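Local coordinates for protein carboxyvinyl-carboxyphosphonate phosphorylmutase (PDB 4IQD) that belongs to the phosphoenolpyruvate phosphomutase family of TIM-barrel proteins and, in this two-chain assembly, holds pyruvic acid in several pockets, at residues Gly35-Asp38 against Ala39-Leu43; Gly70-Ser74 against Thr75-Glu79; Tyr242-Thr245 against Ser246-Val249. One frame throughout, in Å; residues are numbered along the deposited sequence.

In the fold
Followed from the N terminus, the chain makes three helix starts in series, none nested in or crossing another. Contact 1 turns the end of strand 31-34 into helix 39-48; contact 2 lets the loop after helix 57-63 enter helix 74-88; contact 3 takes strand 239-242 into helix 245-264. Contacts 1 and 3 touch through His37 with Ser246 and Gly35 with Tyr242, their centres 10 Å apart, as expected for the ends of adjacent parallel strands; both also reach the second subunit. Contact 2 stands apart, its centre 17 and 19 Å from those of contacts 1 and 3. Contacts 1 and 3 tie neighbouring strands to their helices; contact 2 joins helices 57-63 and 74-88.

Contact 1: Gly35-Asp38 against Ala39-Leu43; sequences GAHD and AMAAL
Asp38 starts helix 39-48 by meeting the amides of Ala41 and Ala42, one with its side chain and the other with its backbone. As the N-cap residue it accepts from Ala41 N at OD1 over 2.9 Å, with an N-H...O angle of 164°, nearly straight at the hydrogen. The amide reaches the syn side of OD1 but stands 33° out of the carboxylate plane. Asp38 CG is placed between its own backbone N and carbonyl carbon (chi1 74°), which swings the carboxylate over the opening turn, where it satisfies an amide of the helix. The backbone bond, Ala42 N to Asp38 O at 3.0 Å, begins the regular helical pattern.

Van der Waals contacts surround these two bonds. Ala41 CB lies 3.2 Å from Asp38 OD1, a close fit beside the capping bond. From the loop, Ala36 CB points at the same turn, reaching Ala42 N at 3.7 Å, Ala42 CB at 4.0 Å and Ala41 CB at 4.1 Å. Met40, present as selenomethionine, lies alongside Asp38 and points the same way, but its chain leads the selenium off from the loop. The His37 ring turns one face to Asp38 OD1, which stands 4.0 Å above the ring plane near its rim, while His37 ND1 is hydrogen-bonded to Ser246 OG.

This is a buried strand-to-helix turn of the barrel. Backbone bonds join Gly35 to Tyr242 and Ala36 to Tyr54; Ala39 and Ala42 pack on helix 74-88, through Ala87 and Leu84, while Met40 and Ala41 meet Ala251 and Tyr254 of the second subunit.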
ATOM      1  N   GLY A  35      -3.075 -12.695   4.222  1.00 18.50           N
ATOM      2  CA  GLY A  35      -3.274 -11.683   3.210  1.00 17.41           C
ATOM      3  C   GLY A  35      -2.219 -10.598   3.331  1.00 23.13           C
ATOM      4  O   GLY A  35      -1.925 -10.125   4.427  1.00 21.91           O
ATOM      5  N   ALA A  36      -1.631 -10.216   2.204  1.00 23.30           N
ATOM      6  CA  ALA A  36      -0.706  -9.093   2.167  1.00 19.40           C
ATOM      7  C   ALA A  36      -1.146  -8.133   1.078  1.00 19.91           C
ATOM      8  O   ALA A  36      -1.005  -8.430  -0.104  1.00 23.43           O
ATOM      9  CB  ALA A  36       0.711  -9.575   1.910  1.00 17.31           C
ATOM     10  N   HIS A  37      -1.688  -6.987   1.474  1.00 17.27           N
ATOM     11  CA  HIS A  37      -2.209  -6.028   0.507  1.00 17.37           C
ATOM     12  C   HIS A  37      -1.110  -5.228  -0.181  1.00 27.00           C
ATOM     13  O   HIS A  37      -1.356  -4.585  -1.199  1.00 27.85           O
ATOM     14  CB  HIS A  37      -3.218  -5.084   1.160  1.00 17.45           C
ATOM     15  CG  HIS A  37      -2.638  -4.237   2.254  1.00 19.53           C
ATOM     16  ND1 HIS A  37      -2.476  -4.697   3.537  1.00 17.58           N
ATOM     17  CD2 HIS A  37      -2.195  -2.961   2.247  1.00 17.90           C
ATOM     18  CE1 HIS A  37      -1.948  -3.741   4.285  1.00 17.80           C
ATOM     19  NE2 HIS A  37      -1.771  -2.672   3.517  1.00 18.01           N
ATOM     20  N   ASP A  38       0.098  -5.266   0.378  1.00 26.74           N
ATOM     21  CA  ASP A  38       1.236  -4.577  -0.221  1.00 23.68           C
ATOM     22  C   ASP A  38       2.563  -5.278   0.080  1.00 22.89           C
ATOM     23  O   ASP A  38       2.604  -6.241   0.847  1.00 21.12           O
ATOM     24  CB  ASP A  38       1.272  -3.104   0.208  1.00 26.76           C
ATOM     25  CG  ASP A  38       1.733  -2.909   1.647  1.00 27.70           C
ATOM     26  OD1 ASP A  38       1.842  -3.895   2.403  1.00 28.19           O
ATOM     27  OD2 ASP A  38       1.977  -1.746   2.030  1.00 30.63           O
ATOM     28  N   ALA A  39       3.643  -4.781  -0.512  1.00 21.65           N
ATOM     29  CA  ALA A  39       4.939  -5.437  -0.393  1.00 23.39           C
ATOM     30  C   ALA A  39       5.511  -5.401   1.024  1.00 24.93           C
ATOM     31  O   ALA A  39       6.209  -6.325   1.428  1.00 27.30           O
ATOM     32  CB  ALA A  39       5.927  -4.857  -1.390  1.00 23.51           C
HETATM   33  N   MSE A  40       5.222  -4.346   1.780  1.00 23.85           N
HETATM   34  CA  MSE A  40       5.716  -4.277   3.154  1.00 23.09           C
HETATM   35  C   MSE A  40       5.062  -5.337   4.032  1.00 18.56           C
HETATM   36  O   MSE A  40       5.740  -6.010   4.804  1.00 21.32           O
HETATM   37  CB  MSE A  40       5.526  -2.887   3.765  1.00 23.77           C
HETATM   38  CG  MSE A  40       6.007  -2.785   5.212  1.00 26.11           C
HETATM   39 SE   MSE A  40       7.893  -3.256   5.429  0.55 23.48          SE
HETATM   40  CE  MSE A  40       7.967  -3.445   7.355  1.00 92.42           C
ATOM     41  N   ALA A  41       3.745  -5.482   3.910  1.00 18.24           N
ATOM     42  CA  ALA A  41       3.027  -6.527   4.627  1.00 25.43           C
ATOM     43  C   ALA A  41       3.550  -7.900   4.216  1.00 27.29           C
ATOM     44  O   ALA A  41       3.664  -8.803   5.041  1.00 28.37           O
ATOM     45  CB  ALA A  41       1.527  -6.423   4.371  1.00 17.73           C
ATOM     46  N   ALA A  42       3.881  -8.040   2.937  1.00 17.98           N
ATOM     47  CA  ALA A  42       4.427  -9.285   2.414  1.00 18.03           C
ATOM     48  C   ALA A  42       5.764  -9.626   3.071  1.00 19.66           C
ATOM     49  O   ALA A  42       6.025 -10.778   3.413  1.00 20.47           O
ATOM     50  CB  ALA A  42       4.584  -9.191   0.906  1.00 19.03           C
ATOM     51  N   LEU A  43       6.602  -8.612   3.250  1.00 18.63           N
ATOM     52  CA  LEU A  43       7.912  -8.797   3.860  1.00 19.00           C
ATOM     53  C   LEU A  43       7.817  -9.163   5.337  1.00 18.94           C
ATOM     54  O   LEU A  43       8.583  -9.988   5.830  1.00 19.16           O
ATOM     55  CB  LEU A  43       8.755  -7.533   3.682  1.00 27.14           C
ATOM     56  CG  LEU A  43       9.200  -7.259   2.243  1.00 28.08           C
ATOM     57  CD1 LEU A  43       9.687  -5.823   2.079  1.00 29.10           C
ATOM     58  CD2 LEU A  43      10.281  -8.247   1.831  1.00 28.47           C
TER

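Contact 2: Gly70-Ser74 against Thr75-Glu79; sequences GIVTS and TEVAE. With PYR (pyruvic acid), chain F.
Thr73 and Glu76 cross at about a right angle and form a capping box at the start of helix 74-88. Glu76 CG is anti to its carbonyl carbon (chi1 -69°), and the chain beyond it runs extended back to the loop. There OE1 accepts from Thr73 N at 2.7 Å, with an N-H...O angle of 165°; the donor comes from the anti side, 21° out of the carboxylate plane. In return, Thr73 OG1 takes Glu76 N in a weak bond of 3.3 Å. A further weak bond runs from Thr73 OG1 to Glu76 OE1, so Thr73 offers this oxygen two donors, its N strongly and its OG1 weakly.

Val72 slants across the same carboxylate, its CB 3.3 Å from Glu76 OE1. It also meets Val77 nearly perpendicularly, CG2 to CG2 at 4.1 Å, and this pairing of the residue before the N-cap with the fourth of the helix is a hydrophobic staple. Backbone bonds from Val77 N to Thr73 O (3.2 Å) and from Ala78 N to Ser74 O (2.9 Å) begin the i to i+4 bonding of the helix. One turn on, Glu79 OE2 lies 3.6 Å from CB of the pyruvic acid, which Arg80 of the second subunit hydrogen-bonds.

Helix 103-115 flanks this start, with Glu112 bonding Ser74 OG, whereas Val72 rests on Tyr60 and Thr61 of helix 57-63.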
ATOM      1  N   GLY A  70     -15.771  -4.973  -7.808  1.00 34.60           N
ATOM      2  CA  GLY A  70     -15.306  -5.400  -9.116  1.00 33.09           C
ATOM      3  C   GLY A  70     -15.111  -4.269 -10.107  1.00 32.45           C
ATOM      4  O   GLY A  70     -15.584  -4.340 -11.240  1.00 31.27           O
ATOM      5  N   ILE A  71     -14.407  -3.224  -9.682  1.00 35.22           N
ATOM      6  CA  ILE A  71     -14.136  -2.087 -10.554  1.00 33.24           C
ATOM      7  C   ILE A  71     -12.647  -1.933 -10.821  1.00 29.91           C
ATOM      8  O   ILE A  71     -12.225  -1.040 -11.552  1.00 28.30           O
ATOM      9  CB  ILE A  71     -14.700  -0.782  -9.973  1.00 34.84           C
ATOM     10  CG1 ILE A  71     -14.093  -0.510  -8.595  1.00 32.94           C
ATOM     11  CG2 ILE A  71     -16.218  -0.856  -9.901  1.00 35.79           C
ATOM     12  CD1 ILE A  71     -14.803   0.566  -7.809  1.00 33.56           C
ATOM     13  N   VAL A  72     -11.852  -2.809 -10.220  1.00 27.62           N
ATOM     14  CA  VAL A  72     -10.436  -2.862 -10.530  1.00 24.20           C
ATOM     15  C   VAL A  72     -10.239  -3.781 -11.719  1.00 25.13           C
ATOM     16  O   VAL A  72     -11.104  -4.600 -12.026  1.00 26.02           O
ATOM     17  CB  VAL A  72      -9.601  -3.365  -9.343  1.00 25.32           C
ATOM     18  CG1 VAL A  72      -9.634  -2.355  -8.209  1.00 25.73           C
ATOM     19  CG2 VAL A  72     -10.098  -4.723  -8.885  1.00 20.71           C
ATOM     20  N   THR A  73      -9.104  -3.633 -12.393  1.00 26.02           N
ATOM     21  CA  THR A  73      -8.822  -4.410 -13.591  1.00 25.69           C
ATOM     22  C   THR A  73      -7.815  -5.511 -13.303  1.00 22.92           C
ATOM     23  O   THR A  73      -7.101  -5.465 -12.305  1.00 18.99           O
ATOM     24  CB  THR A  73      -8.271  -3.525 -14.711  1.00 26.63           C
ATOM     25  OG1 THR A  73      -6.949  -3.097 -14.370  1.00 27.76           O
ATOM     26  CG2 THR A  73      -9.159  -2.311 -14.916  1.00 27.34           C
ATOM     27  N   SER A  74      -7.767  -6.502 -14.186  1.00 25.73           N
ATOM     28  CA  SER A  74      -6.854  -7.623 -14.033  1.00 27.45           C
ATOM     29  C   SER A  74      -5.414  -7.135 -14.046  1.00 25.56           C
ATOM     30  O   SER A  74      -4.559  -7.694 -13.365  1.00 27.14           O
ATOM     31  CB  SER A  74      -7.056  -8.640 -15.155  1.00 30.08           C
ATOM     32  OG  SER A  74      -6.506  -8.164 -16.372  1.00 33.77           O
ATOM     33  N   THR A  75      -5.163  -6.085 -14.822  1.00 27.58           N
ATOM     34  CA  THR A  75      -3.829  -5.500 -14.939  1.00 27.71           C
ATOM     35  C   THR A  75      -3.339  -4.953 -13.599  1.00 31.39           C
ATOM     36  O   THR A  75      -2.181  -5.142 -13.225  1.00 26.13           O
ATOM     37  CB  THR A  75      -3.807  -4.363 -15.980  1.00 28.60           C
ATOM     38  OG1 THR A  75      -4.235  -4.865 -17.251  1.00 27.53           O
ATOM     39  CG2 THR A  75      -2.403  -3.785 -16.118  1.00 31.38           C
ATOM     40  N   GLU A  76      -4.233  -4.276 -12.883  1.00 31.13           N
ATOM     41  CA  GLU A  76      -3.915  -3.704 -11.580  1.00 26.15           C
ATOM     42  C   GLU A  76      -3.602  -4.787 -10.562  1.00 23.21           C
ATOM     43  O   GLU A  76      -2.623  -4.696  -9.823  1.00 24.06           O
ATOM     44  CB  GLU A  76      -5.084  -2.861 -11.072  1.00 29.88           C
ATOM     45  CG  GLU A  76      -5.313  -1.581 -11.850  1.00 35.41           C
ATOM     46  CD  GLU A  76      -6.619  -0.907 -11.488  1.00 37.08           C
ATOM     47  OE1 GLU A  76      -7.642  -1.613 -11.392  1.00 37.53           O
ATOM     48  OE2 GLU A  76      -6.625   0.327 -11.297  1.00 39.53           O
ATOM     49  N   VAL A  77      -4.450  -5.809 -10.522  1.00 22.72           N
ATOM     50  CA  VAL A  77      -4.291  -6.901  -9.572  1.00 20.39           C
ATOM     51  C   VAL A  77      -3.007  -7.676  -9.845  1.00 24.57           C
ATOM     52  O   VAL A  77      -2.305  -8.081  -8.918  1.00 25.21           O
ATOM     53  CB  VAL A  77      -5.494  -7.857  -9.619  1.00 22.00           C
ATOM     54  CG1 VAL A  77      -5.337  -8.965  -8.593  1.00 22.32           C
ATOM     55  CG2 VAL A  77      -6.783  -7.087  -9.381  1.00 19.81           C
ATOM     56  N   ALA A  78      -2.695  -7.861 -11.123  1.00 18.70           N
ATOM     57  CA  ALA A  78      -1.498  -8.589 -11.522  1.00 18.92           C
ATOM     58  C   ALA A  78      -0.217  -7.824 -11.180  1.00 30.08           C
ATOM     59  O   ALA A  78       0.833  -8.426 -10.958  1.00 32.53           O
ATOM     60  CB  ALA A  78      -1.549  -8.916 -13.006  1.00 21.37           C
ATOM     61  N   GLU A  79      -0.305  -6.498 -11.135  1.00 28.65           N
ATOM     62  CA  GLU A  79       0.853  -5.678 -10.783  1.00 27.88           C
ATOM     63  C   GLU A  79       1.131  -5.672  -9.284  1.00 22.29           C
ATOM     64  O   GLU A  79       2.279  -5.741  -8.863  1.00 23.83           O
ATOM     65  CB  GLU A  79       0.687  -4.246 -11.284  1.00 35.89           C
ATOM     66  CG  GLU A  79       1.368  -3.973 -12.609  1.00 44.67           C
ATOM     67  CD  GLU A  79       1.828  -2.534 -12.738  1.00 51.33           C
ATOM     68  OE1 GLU A  79       2.870  -2.299 -13.386  1.00 54.07           O
ATOM     69  OE2 GLU A  79       1.152  -1.638 -12.186  1.00 52.69           O
TER
HETATM   70  C   PYR F 404       0.958   0.031  -7.824  1.00 59.29           C
HETATM   71  O   PYR F 404       0.925   0.553  -9.026  1.00 60.39           O
HETATM   72  OXT PYR F 404       0.746   0.784  -6.773  1.00 60.52           O
HETATM   73  CA  PYR F 404       1.212  -1.327  -7.670  1.00 53.33           C
HETATM   74  O3  PYR F 404       0.735  -1.972  -6.635  1.00 48.89           O
HETATM   75  CB  PYR F 404       2.037  -2.051  -8.690  1.00 52.06           C

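Contact 3: Tyr242-Thr245 against Ser246-Val249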
ATOM      1  N   TYR A 242      -6.053 -15.596   5.959  1.00 18.78           N
ATOM      2  CA  TYR A 242      -6.380 -14.460   6.810  1.00 23.11           C
ATOM      3  C   TYR A 242      -6.292 -13.228   5.914  1.00 20.60           C
ATOM      4  O   TYR A 242      -5.318 -12.478   5.967  1.00 19.19           O
ATOM      5  CB  TYR A 242      -5.398 -14.374   7.985  1.00 21.28           C
ATOM      6  CG  TYR A 242      -5.270 -15.671   8.764  1.00 21.56           C
ATOM      7  CD1 TYR A 242      -6.025 -15.897   9.907  1.00 25.87           C
ATOM      8  CD2 TYR A 242      -4.400 -16.672   8.348  1.00 25.72           C
ATOM      9  CE1 TYR A 242      -5.918 -17.081  10.616  1.00 25.09           C
ATOM     10  CE2 TYR A 242      -4.287 -17.861   9.050  1.00 27.14           C
ATOM     11  CZ  TYR A 242      -5.048 -18.058  10.182  1.00 25.40           C
ATOM     12  OH  TYR A 242      -4.937 -19.236  10.882  1.00 23.51           O
ATOM     13  N   PRO A 243      -7.323 -13.027   5.078  1.00 23.17           N
ATOM     14  CA  PRO A 243      -7.292 -12.195   3.869  1.00 18.42           C
ATOM     15  C   PRO A 243      -7.113 -10.701   4.089  1.00 18.48           C
ATOM     16  O   PRO A 243      -6.360 -10.067   3.350  1.00 20.26           O
ATOM     17  CB  PRO A 243      -8.671 -12.441   3.239  1.00 24.01           C
ATOM     18  CG  PRO A 243      -9.197 -13.661   3.892  1.00 25.04           C
ATOM     19  CD  PRO A 243      -8.644 -13.644   5.270  1.00 25.64           C
ATOM     20  N   VAL A 244      -7.811 -10.140   5.066  1.00 18.31           N
ATOM     21  CA  VAL A 244      -7.923  -8.689   5.153  1.00 18.22           C
ATOM     22  C   VAL A 244      -7.280  -8.135   6.423  1.00 21.06           C
ATOM     23  O   VAL A 244      -7.214  -6.922   6.630  1.00 23.43           O
ATOM     24  CB  VAL A 244      -9.402  -8.273   5.079  1.00 20.38           C
ATOM     25  CG1 VAL A 244      -9.539  -6.795   4.766  1.00 25.91           C
ATOM     26  CG2 VAL A 244     -10.110  -9.086   4.014  1.00 20.32           C
ATOM     27  N   THR A 245      -6.787  -9.041   7.256  1.00 18.24           N
ATOM     28  CA  THR A 245      -6.239  -8.694   8.556  1.00 18.27           C
ATOM     29  C   THR A 245      -5.171  -7.605   8.478  1.00 18.15           C
ATOM     30  O   THR A 245      -5.167  -6.680   9.283  1.00 18.16           O
ATOM     31  CB  THR A 245      -5.627  -9.929   9.231  1.00 20.81           C
ATOM     32  OG1 THR A 245      -6.482 -11.059   9.027  1.00 23.15           O
ATOM     33  CG2 THR A 245      -5.450  -9.690  10.712  1.00 19.77           C
ATOM     34  N   SER A 246      -4.283  -7.714   7.495  1.00 22.63           N
ATOM     35  CA  SER A 246      -3.181  -6.764   7.345  1.00 20.60           C
ATOM     36  C   SER A 246      -3.675  -5.328   7.199  1.00 22.25           C
ATOM     37  O   SER A 246      -3.094  -4.408   7.766  1.00 25.01           O
ATOM     38  CB  SER A 246      -2.301  -7.140   6.150  1.00 23.86           C
ATOM     39  OG  SER A 246      -3.001  -6.983   4.931  1.00 28.88           O
ATOM     40  N   LEU A 247      -4.754  -5.142   6.448  1.00 24.08           N
ATOM     41  CA  LEU A 247      -5.298  -3.810   6.217  1.00 22.99           C
ATOM     42  C   LEU A 247      -6.139  -3.331   7.396  1.00 22.14           C
ATOM     43  O   LEU A 247      -6.178  -2.137   7.694  1.00 24.20           O
ATOM     44  CB  LEU A 247      -6.114  -3.779   4.922  1.00 24.62           C
ATOM     45  CG  LEU A 247      -6.810  -2.457   4.587  1.00 27.81           C
ATOM     46  CD1 LEU A 247      -6.552  -2.058   3.145  1.00 30.59           C
ATOM     47  CD2 LEU A 247      -8.304  -2.564   4.853  1.00 27.34           C
ATOM     48  N   ARG A 248      -6.806  -4.266   8.066  1.00 18.08           N
ATOM     49  CA  ARG A 248      -7.637  -3.932   9.216  1.00 18.21           C
ATOM     50  C   ARG A 248      -6.818  -3.322  10.341  1.00 21.69           C
ATOM     51  O   ARG A 248      -7.215  -2.321  10.931  1.00 22.49           O
ATOM     52  CB  ARG A 248      -8.369  -5.166   9.737  1.00 18.34           C
ATOM     53  CG  ARG A 248      -9.374  -5.756   8.774  1.00 18.38           C
ATOM     54  CD  ARG A 248     -10.528  -6.357   9.544  1.00 18.59           C
ATOM     55  NE  ARG A 248     -11.229  -7.397   8.803  1.00 24.88           N
ATOM     56  CZ  ARG A 248     -12.237  -7.172   7.969  1.00 26.77           C
ATOM     57  NH1 ARG A 248     -12.654  -5.930   7.755  1.00 29.88           N
ATOM     58  NH2 ARG A 248     -12.822  -8.187   7.345  1.00 20.73           N
ATOM     59  N   VAL A 249      -5.677  -3.936  10.636  1.00 21.50           N
ATOM     60  CA  VAL A 249      -4.802  -3.466  11.704  1.00 19.05           C
ATOM     61  C   VAL A 249      -4.062  -2.190  11.308  1.00 21.24           C
ATOM     62  O   VAL A 249      -3.794  -1.333  12.151  1.00 22.99           O
ATOM     63  CB  VAL A 249      -3.781  -4.551  12.129  1.00 18.30           C
ATOM     64  CG1 VAL A 249      -4.486  -5.720  12.791  1.00 18.43           C
ATOM     65  CG2 VAL A 249      -2.971  -5.026  10.939  1.00 29.90           C
TER
HETATM   66  O   HOH W   1      -3.872 -10.385   6.110  1.00 18.78           O
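Val244 and Arg248 meet at a strand-to-helix turn of the TIM barrel, where strand 239-242 gives way to helix 245-264. The tight part lies round two carbonyl oxygens. Val244 O accepts from Arg248 N at 3.0 Å, with an N-H...O angle of 156°, and more weakly from Leu247 N. The Arg248 CG methylene presses on that oxygen too, at 3.3 Å, because CG is anti to its carbonyl carbon (chi1 -65°) and therefore faces back to the loop. The next backbone bond follows, Val249 N to Thr245 O at 3.1 Å; here Val249 CG2, set between backbone N and carbonyl carbon, comes to 3.2 Å from Thr245 O.

Away from the backbone the fit is looser. The Arg248 guanidinium passes obliquely by Val244, whose CB stands 3.9 Å above one face, offset toward the rim. Glu220 holds Arg248 NE in a salt bridge and Thr219 bonds its NH2, which together probably fix the turn of this flat group. Val244 CG1 only grazes Leu247 CD2, at 4.4 Å. Pro243 and Val244 touch a bound pyruvic acid, so this side of the turn lines a ligand pocket, while Thr245 packs on Val257 of the second subunit.

Beside the strand end the join is made by solvent: a water accepts from Ser246 N at 3.0 Å, while its 2.5 Å to Tyr242 O is unusually short, the exact length doubtful.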